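Local coordinates for protein acyl-CoA dehydrogenase (Geobacillus kaustophilus, PDB 2PG0) that probably catalyses the FAD-dependent alpha,beta-dehydrogenation of thioester-linked acyl chains, as a flavoprotein of the acyl-CoA dehydrogenase family, at residues A126-E131 with D168-A173; T130-G135 with N155-F160; A256-E261 with L300-V305; I329-K334 with V364-A369. All blocks are in the same frame, centred on the assembly; numbering follows the deposited sequence.

Interaction 1: residues A126-E131 with D168-A173; sequences AIAMTE and DLIVVA. With FAD (flavin-adenine dinucleotide), chain C.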
# COMPACT_ATOMS: atom_id res chain seq x y z
N ALA A 126 21.28 -0.17 32.00
CA ALA A 126 19.95 0.06 31.44
C ALA A 126 19.65 1.55 31.48
O ALA A 126 20.30 2.31 32.20
CB ALA A 126 18.91 -0.70 32.23
N ILE A 127 18.68 1.96 30.68
CA ILE A 127 18.23 3.35 30.70
C ILE A 127 16.71 3.40 30.91
O ILE A 127 15.97 2.64 30.26
CB ILE A 127 18.71 4.13 29.45
CG1 ILE A 127 18.36 5.62 29.57
CG2 ILE A 127 18.21 3.48 28.14
CD1 ILE A 127 19.26 6.53 28.77
N ALA A 128 16.27 4.25 31.84
CA ALA A 128 14.87 4.30 32.23
C ALA A 128 14.28 5.70 32.06
O ALA A 128 14.52 6.60 32.87
CB ALA A 128 14.68 3.80 33.67
N MET A 129 13.53 5.85 30.97
CA MET A 129 12.88 7.10 30.59
C MET A 129 11.37 6.89 30.78
O MET A 129 10.72 7.59 31.56
CB MET A 129 13.15 7.44 29.11
CG MET A 129 14.61 7.74 28.69
SD MET A 129 14.81 7.92 26.88
CE MET A 129 15.65 6.39 26.49
N THR A 130 10.84 5.89 30.07
CA THR A 130 9.40 5.63 29.95
C THR A 130 8.69 5.32 31.27
O THR A 130 9.21 4.57 32.10
CB THR A 130 9.16 4.49 28.92
OG1 THR A 130 9.86 4.81 27.71
CG2 THR A 130 7.67 4.32 28.61
N GLU A 131 7.50 5.89 31.43
CA GLU A 131 6.67 5.70 32.61
C GLU A 131 5.27 5.23 32.20
O GLU A 131 4.90 5.37 31.03
CB GLU A 131 6.59 7.00 33.41
CG GLU A 131 7.96 7.56 33.83
CD GLU A 131 7.87 8.76 34.74
OE1 GLU A 131 6.75 9.27 34.94
OE2 GLU A 131 8.92 9.21 35.25
N ASP A 168 22.66 -3.53 36.69
CA ASP A 168 23.30 -3.17 37.96
C ASP A 168 23.44 -1.66 38.08
O ASP A 168 23.61 -1.12 39.18
CB ASP A 168 24.68 -3.81 38.04
CG ASP A 168 24.64 -5.30 37.74
OD1 ASP A 168 24.12 -6.05 38.59
OD2 ASP A 168 25.13 -5.70 36.66
N LEU A 169 23.43 -0.98 36.93
CA LEU A 169 23.49 0.47 36.83
C LEU A 169 22.35 0.92 35.94
O LEU A 169 22.27 0.51 34.79
CB LEU A 169 24.81 0.91 36.18
CG LEU A 169 26.15 0.79 36.91
CD1 LEU A 169 27.20 1.50 36.06
CD2 LEU A 169 26.10 1.41 38.30
N ILE A 170 21.47 1.76 36.46
CA ILE A 170 20.35 2.24 35.65
C ILE A 170 20.41 3.77 35.53
O ILE A 170 20.39 4.47 36.54
CB ILE A 170 18.96 1.76 36.20
CG1 ILE A 170 18.92 0.23 36.37
CG2 ILE A 170 17.83 2.19 35.28
CD1 ILE A 170 19.42 -0.27 37.74
N VAL A 171 20.52 4.27 34.31
CA VAL A 171 20.44 5.71 34.06
C VAL A 171 18.96 6.12 34.09
O VAL A 171 18.18 5.75 33.20
CB VAL A 171 21.12 6.12 32.74
CG1 VAL A 171 20.95 7.62 32.48
CG2 VAL A 171 22.61 5.73 32.74
N VAL A 172 18.57 6.87 35.12
CA VAL A 172 17.16 7.21 35.36
C VAL A 172 16.85 8.69 35.07
O VAL A 172 17.49 9.58 35.62
CB VAL A 172 16.71 6.84 36.80
CG1 VAL A 172 15.23 7.17 37.02
CG2 VAL A 172 16.97 5.35 37.07
N ALA A 173 15.87 8.92 34.19
CA ALA A 173 15.40 10.28 33.92
C ALA A 173 14.33 10.63 34.96
O ALA A 173 13.33 9.93 35.09
CB ALA A 173 14.83 10.40 32.50
PA FAD C . 2.31 6.28 23.83
O1A FAD C . 1.23 6.28 24.88
O2A FAD C . 3.30 7.41 23.98
O5B FAD C . 1.64 6.31 22.37
C5B FAD C . 0.64 5.35 22.01
C4B FAD C . 0.34 5.51 20.52
O4B FAD C . -0.11 6.84 20.28
C3B FAD C . 1.60 5.32 19.68
O3B FAD C . 1.30 4.67 18.47
C2B FAD C . 2.04 6.73 19.37
O2B FAD C . 2.83 6.83 18.20
C1B FAD C . 0.69 7.43 19.27
N9A FAD C . 0.85 8.89 19.45
C8A FAD C . 1.22 9.56 20.59
N7A FAD C . 1.28 10.88 20.31
C5A FAD C . 0.95 11.06 19.01
C6A FAD C . 0.85 12.19 18.21
N6A FAD C . 1.23 13.38 18.69
N1A FAD C . 0.50 12.06 16.88
C2A FAD C . 0.23 10.82 16.34
N3A FAD C . 0.32 9.69 17.14
C4A FAD C . 0.68 9.81 18.45
N1 FAD C . 11.69 2.77 27.40
C2 FAD C . 12.83 3.17 28.08
O2 FAD C . 12.88 4.31 28.57
N3 FAD C . 13.90 2.30 28.23
C4 FAD C . 13.83 1.03 27.70
O4 FAD C . 14.78 0.26 27.84
C4X FAD C . 12.69 0.63 26.99
N5 FAD C . 12.61 -0.64 26.45
C5X FAD C . 11.47 -1.06 25.78
C6 FAD C . 11.42 -2.35 25.27
C7 FAD C . 10.28 -2.78 24.59
C7M FAD C . 10.28 -4.18 24.05
C8 FAD C . 9.19 -1.90 24.43
C8M FAD C . 7.93 -2.29 23.71
C9 FAD C . 9.25 -0.62 24.95
C9A FAD C . 10.39 -0.18 25.63
N10 FAD C . 10.47 1.11 26.15
C10 FAD C . 11.61 1.51 26.85
C1' FAD C . 9.37 2.13 25.94
C2' FAD C . 9.15 2.62 24.49
O2' FAD C . 10.13 3.55 24.07
C3' FAD C . 7.77 3.26 24.45
O3' FAD C . 6.84 2.20 24.43
C4' FAD C . 7.54 4.20 23.25
O4' FAD C . 8.32 5.37 23.33
C5' FAD C . 6.07 4.60 23.11
O5' FAD C . 5.56 5.10 24.34
P FAD C . 4.20 4.48 24.93
O1P FAD C . 4.29 2.98 24.99
O2P FAD C . 3.91 5.08 26.27
O3P FAD C . 3.06 4.85 23.85
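Four backbone hydrogen bonds join strand 126-128 to strand 169-173 in parallel. The amide of Ala126 donates to Leu169 O, its carbonyl accepts from Val171 N, Ala128 N then reaches Val171 O at 2.8 Å with an N-H...O angle of 170°, and Ala128 O takes Ala173 N at 3.0 Å. Between them the carbonyl of Ile127 points to the other edge of the strand, where its O accepts from FAD N3 at 2.9 Å. Beyond the strand the chain closes on the pyrimidine end of the flavin. FAD O2 is gripped by two amides, Met129 N at 2.9 Å and Thr130 N at 3.0 Å, while Thr130 OG1 donates to FAD N1 at 2.8 Å. Three donors around N1 and O2 would probably stabilise negative charge on the reduced flavin. Asp168 forms salt bridges with Arg194 through OD1 and Arg44 through OD2. Between the strands, Ala128 CB rests on Ile170 CG2, 3.9 Å away. Ile127 and Val171 point to the opposite face of the sheet and pack against Val98 of helix 89-105, whereas Ala126 and Ala128 lie against Ile161 of strand 151-161; strand 187-193 flanks strand 169-175 on its far side.

Interaction 2: residues T130-G135 with N155-F160; sequences TEPGAG and NGQKTF. With FAD (flavin-adenine dinucleotide), chain C.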
# COMPACT_ATOMS: atom_id res chain seq x y z
N THR A 130 10.84 5.89 30.07
CA THR A 130 9.40 5.63 29.95
C THR A 130 8.69 5.32 31.27
O THR A 130 9.21 4.57 32.10
CB THR A 130 9.16 4.49 28.92
OG1 THR A 130 9.86 4.81 27.71
CG2 THR A 130 7.67 4.32 28.61
N GLU A 131 7.50 5.89 31.43
CA GLU A 131 6.67 5.70 32.61
C GLU A 131 5.27 5.23 32.20
O GLU A 131 4.90 5.37 31.03
CB GLU A 131 6.59 7.00 33.41
CG GLU A 131 7.96 7.56 33.83
CD GLU A 131 7.87 8.76 34.74
OE1 GLU A 131 6.75 9.27 34.94
OE2 GLU A 131 8.92 9.21 35.25
N PRO A 132 4.49 4.65 33.14
CA PRO A 132 3.13 4.24 32.78
C PRO A 132 2.35 5.35 32.08
O PRO A 132 1.64 5.07 31.11
CB PRO A 132 2.50 3.90 34.13
CG PRO A 132 3.68 3.40 34.93
CD PRO A 132 4.80 4.31 34.55
N GLY A 133 2.51 6.59 32.54
CA GLY A 133 1.76 7.73 32.01
C GLY A 133 2.34 8.46 30.81
O GLY A 133 1.65 9.26 30.18
N ALA A 134 3.61 8.18 30.49
CA ALA A 134 4.30 8.91 29.43
C ALA A 134 5.45 8.11 28.81
O ALA A 134 6.32 7.58 29.52
CB ALA A 134 4.80 10.26 29.95
N GLY A 135 5.42 8.02 27.48
CA GLY A 135 6.50 7.42 26.72
C GLY A 135 6.93 8.39 25.64
O GLY A 135 7.99 9.02 25.75
N ASN A 155 11.13 8.95 43.80
CA ASN A 155 9.81 8.36 43.81
C ASN A 155 9.24 8.32 42.40
O ASN A 155 9.23 9.33 41.70
CB ASN A 155 8.88 9.15 44.73
CG ASN A 155 9.09 8.82 46.18
OD1 ASN A 155 8.68 7.76 46.65
ND2 ASN A 155 9.74 9.72 46.91
N GLY A 156 8.78 7.15 41.99
CA GLY A 156 8.24 7.01 40.64
C GLY A 156 8.28 5.58 40.14
O GLY A 156 8.65 4.66 40.87
N GLN A 157 7.88 5.42 38.89
CA GLN A 157 7.79 4.11 38.27
C GLN A 157 8.23 4.26 36.82
O GLN A 157 7.87 5.23 36.14
CB GLN A 157 6.36 3.57 38.36
CG GLN A 157 6.15 2.19 37.76
CD GLN A 157 4.73 1.67 37.97
OE1 GLN A 157 4.03 2.11 38.88
NE2 GLN A 157 4.31 0.73 37.13
N LYS A 158 9.05 3.31 36.38
CA LYS A 158 9.52 3.26 35.01
C LYS A 158 9.05 1.95 34.40
O LYS A 158 8.94 0.95 35.10
CB LYS A 158 11.05 3.37 34.95
CG LYS A 158 11.60 4.70 35.46
CD LYS A 158 11.23 5.84 34.54
CE LYS A 158 11.84 7.15 34.99
NZ LYS A 158 11.29 8.29 34.18
N THR A 159 8.77 1.96 33.11
CA THR A 159 8.11 0.82 32.49
C THR A 159 8.83 0.41 31.19
O THR A 159 9.48 1.24 30.55
CB THR A 159 6.61 1.12 32.24
OG1 THR A 159 5.94 -0.05 31.75
CG2 THR A 159 6.46 2.24 31.25
N PHE A 160 8.70 -0.87 30.84
CA PHE A 160 9.33 -1.45 29.64
C PHE A 160 10.86 -1.34 29.62
O PHE A 160 11.45 -1.08 28.57
CB PHE A 160 8.80 -0.80 28.35
CG PHE A 160 7.31 -0.72 28.24
CD1 PHE A 160 6.52 -1.86 28.31
CD2 PHE A 160 6.69 0.50 27.99
CE1 PHE A 160 5.13 -1.78 28.19
CE2 PHE A 160 5.31 0.59 27.86
CZ PHE A 160 4.53 -0.55 27.95
PA FAD C . 2.31 6.28 23.83
O1A FAD C . 1.23 6.28 24.88
O2A FAD C . 3.30 7.41 23.98
O5B FAD C . 1.64 6.31 22.37
C5B FAD C . 0.64 5.35 22.01
C4B FAD C . 0.34 5.51 20.52
O4B FAD C . -0.11 6.84 20.28
C3B FAD C . 1.60 5.32 19.68
O3B FAD C . 1.30 4.67 18.47
C2B FAD C . 2.04 6.73 19.37
O2B FAD C . 2.83 6.83 18.20
C1B FAD C . 0.69 7.43 19.27
N9A FAD C . 0.85 8.89 19.45
C8A FAD C . 1.22 9.56 20.59
N7A FAD C . 1.28 10.88 20.31
C5A FAD C . 0.95 11.06 19.01
C6A FAD C . 0.85 12.19 18.21
N6A FAD C . 1.23 13.38 18.69
N1A FAD C . 0.50 12.06 16.88
C2A FAD C . 0.23 10.82 16.34
N3A FAD C . 0.32 9.69 17.14
C4A FAD C . 0.68 9.81 18.45
N1 FAD C . 11.69 2.77 27.40
C2 FAD C . 12.83 3.17 28.08
O2 FAD C . 12.88 4.31 28.57
N3 FAD C . 13.90 2.30 28.23
C4 FAD C . 13.83 1.03 27.70
O4 FAD C . 14.78 0.26 27.84
C4X FAD C . 12.69 0.63 26.99
N5 FAD C . 12.61 -0.64 26.45
C5X FAD C . 11.47 -1.06 25.78
C6 FAD C . 11.42 -2.35 25.27
C7 FAD C . 10.28 -2.78 24.59
C7M FAD C . 10.28 -4.18 24.05
C8 FAD C . 9.19 -1.90 24.43
C8M FAD C . 7.93 -2.29 23.71
C9 FAD C . 9.25 -0.62 24.95
C9A FAD C . 10.39 -0.18 25.63
N10 FAD C . 10.47 1.11 26.15
C10 FAD C . 11.61 1.51 26.85
C1' FAD C . 9.37 2.13 25.94
C2' FAD C . 9.15 2.62 24.49
O2' FAD C . 10.13 3.55 24.07
C3' FAD C . 7.77 3.26 24.45
O3' FAD C . 6.84 2.20 24.43
C4' FAD C . 7.54 4.20 23.25
O4' FAD C . 8.32 5.37 23.33
C5' FAD C . 6.07 4.60 23.11
O5' FAD C . 5.56 5.10 24.34
P FAD C . 4.20 4.48 24.93
O1P FAD C . 4.29 2.98 24.99
O2P FAD C . 3.91 5.08 26.27
O3P FAD C . 3.06 4.85 23.85
O HOH W 1 6.29 7.71 37.73
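Thr130 stands between strand 155-159 and the flavin. Its carbonyl O accepts Thr159 N at 2.8 Å, with the donor about 40° above the carbonyl plane, while CG2, anti to the backbone N, meets Thr159 CG2 at 3.6 Å and the edge of the Phe160 ring. Glu131 follows with an extended chain that lays CG on Gln157 O and brings OE2 to Lys158 NZ, a 2.8 Å salt bridge on the anti lone pair. OE2 also bonds Thr143, OE1 bonds Ser142 N, and a water linked weakly to OE1 accepts from Gln157 N. Lys158 bends at chi2 (-68°) to bring NZ to Glu131, and it also donates to Met129 O and to Ala173 O of the neighbouring strand. An alanine in place of Lys158 would remove this ammonium and would probably leave the Glu131 charge and the two carbonyls less well compensated. Pro132 sets CG 3.5 Å from Gln157 NE2, whose hydrogen-bond partner is Glu217; Pro132 O accepts from Arg274 of the second subunit. Glu131 to Ala134 form a type I turn, closed by Ala134 N to Glu131 O at 3.1 Å. Loop and strand form part of the flavin-binding site in the middle, beta domain of acyl-CoA dehydrogenases.

Interaction 3: residues A256-E261 with L300-V305; sequences AQTAAE and LGRTFV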
# COMPACT_ATOMS: atom_id res chain seq x y z
N ALA A 256 16.91 -3.63 12.68
CA ALA A 256 15.76 -3.92 11.83
C ALA A 256 16.19 -4.28 10.40
O ALA A 256 15.59 -5.18 9.78
CB ALA A 256 14.78 -2.75 11.84
N GLN A 257 17.21 -3.61 9.88
CA GLN A 257 17.74 -3.88 8.55
C GLN A 257 18.25 -5.32 8.49
O GLN A 257 17.93 -6.08 7.57
CB GLN A 257 18.85 -2.89 8.18
CG GLN A 257 19.48 -3.11 6.80
CD GLN A 257 18.51 -2.95 5.65
OE1 GLN A 257 17.61 -2.09 5.69
NE2 GLN A 257 18.66 -3.78 4.63
N THR A 258 19.05 -5.69 9.50
CA THR A 258 19.56 -7.06 9.62
C THR A 258 18.44 -8.11 9.74
O THR A 258 18.52 -9.17 9.12
CB THR A 258 20.52 -7.18 10.81
OG1 THR A 258 21.55 -6.20 10.68
CG2 THR A 258 21.16 -8.56 10.83
N ALA A 259 17.42 -7.80 10.53
CA ALA A 259 16.28 -8.70 10.71
C ALA A 259 15.58 -8.97 9.38
O ALA A 259 15.26 -10.12 9.07
CB ALA A 259 15.29 -8.14 11.74
N ALA A 260 15.37 -7.91 8.60
CA ALA A 260 14.77 -8.03 7.26
C ALA A 260 15.62 -8.93 6.34
O ALA A 260 15.09 -9.81 5.66
CB ALA A 260 14.61 -6.64 6.63
N GLU A 261 16.93 -8.69 6.35
CA GLU A 261 17.89 -9.49 5.56
C GLU A 261 17.84 -10.97 5.95
O GLU A 261 17.84 -11.85 5.07
CB GLU A 261 19.31 -8.92 5.70
CG GLU A 261 19.51 -7.63 4.90
CD GLU A 261 20.70 -6.77 5.35
OE1 GLU A 261 21.37 -7.11 6.35
OE2 GLU A 261 20.96 -5.74 4.71
N LEU A 300 17.50 -0.84 -0.76
CA LEU A 300 17.29 0.57 -0.41
C LEU A 300 17.64 0.88 1.05
O LEU A 300 18.35 1.85 1.33
CB LEU A 300 15.85 0.98 -0.68
CG LEU A 300 15.41 1.10 -2.13
CD1 LEU A 300 13.90 1.19 -2.15
CD2 LEU A 300 16.03 2.32 -2.84
N GLY A 301 17.15 0.05 1.97
CA GLY A 301 17.37 0.26 3.40
C GLY A 301 18.84 0.10 3.74
O GLY A 301 19.38 0.87 4.53
N ARG A 302 19.47 -0.91 3.15
CA ARG A 302 20.89 -1.19 3.40
C ARG A 302 21.77 -0.03 2.92
O ARG A 302 22.65 0.44 3.65
CB ARG A 302 21.32 -2.51 2.73
CG ARG A 302 22.83 -2.86 2.84
CD ARG A 302 23.40 -2.71 4.27
NE ARG A 302 22.88 -3.67 5.24
CZ ARG A 302 23.21 -3.69 6.53
NH1 ARG A 302 24.05 -2.79 7.03
NH2 ARG A 302 22.69 -4.61 7.33
N THR A 303 21.51 0.44 1.71
CA THR A 303 22.25 1.57 1.15
C THR A 303 22.07 2.83 2.00
O THR A 303 23.03 3.56 2.26
CB THR A 303 21.85 1.83 -0.32
OG1 THR A 303 22.00 0.61 -1.06
CG2 THR A 303 22.72 2.93 -0.96
N PHE A 304 20.84 3.08 2.46
CA PHE A 304 20.55 4.27 3.25
C PHE A 304 21.17 4.20 4.65
O PHE A 304 21.86 5.14 5.08
CB PHE A 304 19.03 4.50 3.35
CG PHE A 304 18.66 5.85 3.87
CD1 PHE A 304 18.68 6.97 3.04
CD2 PHE A 304 18.28 6.02 5.21
CE1 PHE A 304 18.34 8.23 3.51
CE2 PHE A 304 17.92 7.28 5.69
CZ PHE A 304 17.95 8.38 4.84
N VAL A 305 20.96 3.09 5.35
CA VAL A 305 21.53 2.97 6.71
C VAL A 305 23.06 3.04 6.68
O VAL A 305 23.67 3.65 7.56
CB VAL A 305 20.99 1.73 7.47
CG1 VAL A 305 21.65 0.45 6.98
CG2 VAL A 305 21.16 1.91 8.98
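Segments 256-261 of helix 237-273 and 300-305 of helix 285-313 run roughly antiparallel, 152° between their directions and 10.1 Å apart at closest approach of their axes, and three polar side chains, Gln257, Glu261 and Arg302, bridge them. The tight part centres on Gln257. Its CG is anti to the backbone N and the chain bends at chi2 (63°), so the amide lies against the backbone of the facing helix, with OE1 3.2 Å from Gly301 C. Gly301 makes room for it: a side chain there would run into OE1. The amide nitrogen donates almost straight to Glu261 OE2, from above the carboxylate plane, at 3.0 Å, and also serves Ile298 O. Arg302, bent at chi2 and chi3, folds back across the interface and lays one face of its guanidinium over Gln257 CG. It grips Glu261 side-on, NE to OE2 at 2.9 Å and NH2 to OE1 at 3.0 Å, both on syn lone pairs, with the two planar groups only 25° apart. This pair lies on the partly exposed side yet is firmly held; looser contacts lie elsewhere. Thr258 OG1, hydrogen-bonded to Ile254 O, comes only to 3.9 Å from Arg302 NH2, at the edge of the guanidinium, and Val305 CG1 touches Gln257 CG at 4.2 Å. Glu79 of helix 71-84 and Asp306 take Arg302 NH1, while Ile329 of helix 319-343 packs on both Gln257 and Val305.

Interaction 4: residues I329-K334 with V364-A369; sequences ITEMAK and VSAIYA. With FAD (flavin-adenine dinucleotide), chain C.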
# COMPACT_ATOMS: atom_id res chain seq x y z
N ILE A 329 12.79 1.73 7.77
CA ILE A 329 13.38 0.38 7.83
C ILE A 329 12.57 -0.54 8.75
O ILE A 329 12.37 -1.72 8.43
CB ILE A 329 14.89 0.40 8.20
CG1 ILE A 329 15.69 1.06 7.07
CG2 ILE A 329 15.42 -1.03 8.39
CD1 ILE A 329 17.16 1.38 7.43
N THR A 330 12.10 -0.02 9.88
CA THR A 330 11.27 -0.85 10.77
C THR A 330 9.95 -1.25 10.09
O THR A 330 9.55 -2.42 10.16
CB THR A 330 11.05 -0.23 12.17
OG1 THR A 330 10.41 1.06 12.06
CG2 THR A 330 12.37 -0.12 12.93
N GLU A 331 9.28 -0.31 9.42
CA GLU A 331 8.06 -0.65 8.66
C GLU A 331 8.36 -1.65 7.54
O GLU A 331 7.59 -2.57 7.32
CB GLU A 331 7.37 0.59 8.08
CG GLU A 331 6.74 1.51 9.13
CD GLU A 331 5.73 0.83 10.07
OE1 GLU A 331 5.11 -0.18 9.69
OE2 GLU A 331 5.54 1.35 11.19
N MET A 332 9.49 -1.45 6.86
CA MET A 332 9.91 -2.34 5.77
C MET A 332 10.14 -3.76 6.30
O MET A 332 9.74 -4.73 5.67
CB MET A 332 11.18 -1.81 5.13
CG MET A 332 11.45 -2.35 3.75
SD MET A 332 13.20 -2.13 3.39
CE MET A 332 13.86 -3.44 4.46
N ALA A 333 10.77 -3.86 7.47
CA ALA A 333 11.06 -5.16 8.06
C ALA A 333 9.77 -5.85 8.50
O ALA A 333 9.64 -7.07 8.38
CB ALA A 333 12.04 -5.01 9.22
N LYS A 334 8.80 -5.07 8.97
CA LYS A 334 7.47 -5.59 9.30
C LYS A 334 6.79 -6.18 8.07
O LYS A 334 6.18 -7.25 8.14
CB LYS A 334 6.61 -4.51 9.96
CG LYS A 334 6.95 -4.28 11.44
CD LYS A 334 6.42 -2.94 11.96
CE LYS A 334 4.91 -2.87 11.97
NZ LYS A 334 4.45 -1.46 12.29
N VAL A 364 7.72 -4.60 17.34
CA VAL A 364 8.05 -3.68 18.42
C VAL A 364 9.12 -2.65 18.01
O VAL A 364 9.23 -1.58 18.62
CB VAL A 364 8.42 -4.44 19.73
CG1 VAL A 364 9.74 -5.20 19.59
CG2 VAL A 364 8.49 -3.47 20.91
N SER A 365 9.89 -2.96 16.96
CA SER A 365 10.90 -2.03 16.48
C SER A 365 10.29 -0.70 16.00
O SER A 365 10.97 0.31 15.99
CB SER A 365 11.80 -2.67 15.41
OG SER A 365 11.10 -2.87 14.20
N ALA A 366 9.01 -0.73 15.64
CA ALA A 366 8.27 0.46 15.20
C ALA A 366 7.80 1.32 16.38
O ALA A 366 7.31 2.44 16.21
CB ALA A 366 7.07 0.04 14.34
N ILE A 367 7.97 0.78 17.58
CA ILE A 367 7.47 1.40 18.81
C ILE A 367 8.60 1.96 19.66
O ILE A 367 8.55 3.14 20.05
CB ILE A 367 6.58 0.41 19.61
CG1 ILE A 367 5.32 0.07 18.81
CG2 ILE A 367 6.18 0.99 20.97
CD1 ILE A 367 4.55 -1.15 19.33
N TYR A 368 9.62 1.16 19.97
CA TYR A 368 10.66 1.65 20.88
C TYR A 368 11.71 2.52 20.19
O TYR A 368 11.75 2.59 18.96
CB TYR A 368 11.26 0.53 21.74
CG TYR A 368 11.90 -0.66 21.03
CD1 TYR A 368 12.78 -0.48 19.96
CD2 TYR A 368 11.66 -1.95 21.48
CE1 TYR A 368 13.39 -1.58 19.34
CE2 TYR A 368 12.26 -3.05 20.87
CZ TYR A 368 13.12 -2.86 19.80
OH TYR A 368 13.71 -3.95 19.20
N ALA A 369 12.53 3.20 21.00
CA ALA A 369 13.45 4.26 20.58
C ALA A 369 12.70 5.46 19.97
O ALA A 369 13.28 6.26 19.24
CB ALA A 369 14.53 3.72 19.62
PA FAD C . 2.31 6.28 23.83
O1A FAD C . 1.23 6.28 24.88
O2A FAD C . 3.30 7.41 23.98
O5B FAD C . 1.64 6.31 22.37
C5B FAD C . 0.64 5.35 22.01
C4B FAD C . 0.34 5.51 20.52
O4B FAD C . -0.11 6.84 20.28
C3B FAD C . 1.60 5.32 19.68
O3B FAD C . 1.30 4.67 18.47
C2B FAD C . 2.04 6.73 19.37
O2B FAD C . 2.83 6.83 18.20
C1B FAD C . 0.69 7.43 19.27
N9A FAD C . 0.85 8.89 19.45
C8A FAD C . 1.22 9.56 20.59
N7A FAD C . 1.28 10.88 20.31
C5A FAD C . 0.95 11.06 19.01
C6A FAD C . 0.85 12.19 18.21
N6A FAD C . 1.23 13.38 18.69
N1A FAD C . 0.50 12.06 16.88
C2A FAD C . 0.23 10.82 16.34
N3A FAD C . 0.32 9.69 17.14
C4A FAD C . 0.68 9.81 18.45
N1 FAD C . 11.69 2.77 27.40
C2 FAD C . 12.83 3.17 28.08
O2 FAD C . 12.88 4.31 28.57
N3 FAD C . 13.90 2.30 28.23
C4 FAD C . 13.83 1.03 27.70
O4 FAD C . 14.78 0.26 27.84
C4X FAD C . 12.69 0.63 26.99
N5 FAD C . 12.61 -0.64 26.45
C5X FAD C . 11.47 -1.06 25.78
C6 FAD C . 11.42 -2.35 25.27
C7 FAD C . 10.28 -2.78 24.59
C7M FAD C . 10.28 -4.18 24.05
C8 FAD C . 9.19 -1.90 24.43
C8M FAD C . 7.93 -2.29 23.71
C9 FAD C . 9.25 -0.62 24.95
C9A FAD C . 10.39 -0.18 25.63
N10 FAD C . 10.47 1.11 26.15
C10 FAD C . 11.61 1.51 26.85
C1' FAD C . 9.37 2.13 25.94
C2' FAD C . 9.15 2.62 24.49
O2' FAD C . 10.13 3.55 24.07
C3' FAD C . 7.77 3.26 24.45
O3' FAD C . 6.84 2.20 24.43
C4' FAD C . 7.54 4.20 23.25
O4' FAD C . 8.32 5.37 23.33
C5' FAD C . 6.07 4.60 23.11
O5' FAD C . 5.56 5.10 24.34
P FAD C . 4.20 4.48 24.93
O1P FAD C . 4.29 2.98 24.99
O2P FAD C . 3.91 5.08 26.27
O3P FAD C . 3.06 4.85 23.85
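Beside the FAD pocket, helix 329-334 packs against the 3-10 segment 364-366, whose neighbours line the cofactor. The contact is small and made by van der Waals packing. Thr330 places CG2 beside its backbone N and anti to the carbonyl carbon, from where the methyl sits 3.3 Å from Ser365 OG. Its hydroxyl, in the crowded position between backbone N and carbonyl carbon (chi1 59°), turns instead to Lys326 O and Asn372 ND2. Ser365 OG is likewise occupied, by Ile362 O, so each hydroxyl is satisfied outside the contact. Ala366 points its CB toward the helix, between two charged ends, 3.7 Å from Glu331 OE2 and 3.6 Å from Lys334 NZ. That pair is a salt bridge one turn apart, Lys334 NZ to Glu331 OE1 at 3.0 Å, met from above the carboxylate plane, with a weak second bond to OE2; OE2 also takes Asn372 ND2. Lys334 bends at chi3 (65°) to bring its ammonium over the methyl. An alanine in place of Lys334 would remove the chain that covers Ala366 CB and would probably leave Glu331 less well compensated. On the other side of the turn, Val364 CG2 meets FAD C8M, and the Tyr368 ring presents its edge to the dimethylbenzene end, CD2 lying 3.5 Å from FAD C7. Val364 O, which accepts from Ile367 N and Tyr368 N, lies over the centre of that ring. Gln342 of the second subunit, whose O binds FAD, takes Ala366 O through NE2, as expected for a cofactor site shared between subunits.

Interactions 1 and 2 share Thr130 and Glu131 and are welded by Lys158, whose NZ lies 2.8 Å from both Met129 O and Ala173 O; their centres are 10 Å apart. Both border the same FAD, which interaction 4 meets from the C-terminal domain through its dimethylbenzene end and ribityl chain. Interaction 4 lies about 22 Å from interaction 1 and 21 Å from interaction 2, centre to centre, yet the nearest atoms are only about 7 Å apart. Interaction 3 is remote from the cofactor, but touches interaction 4, with Gln257 N 3.5 Å from Ile329 CG2, a touch through which helices of the C-terminal domain connect the two contacts.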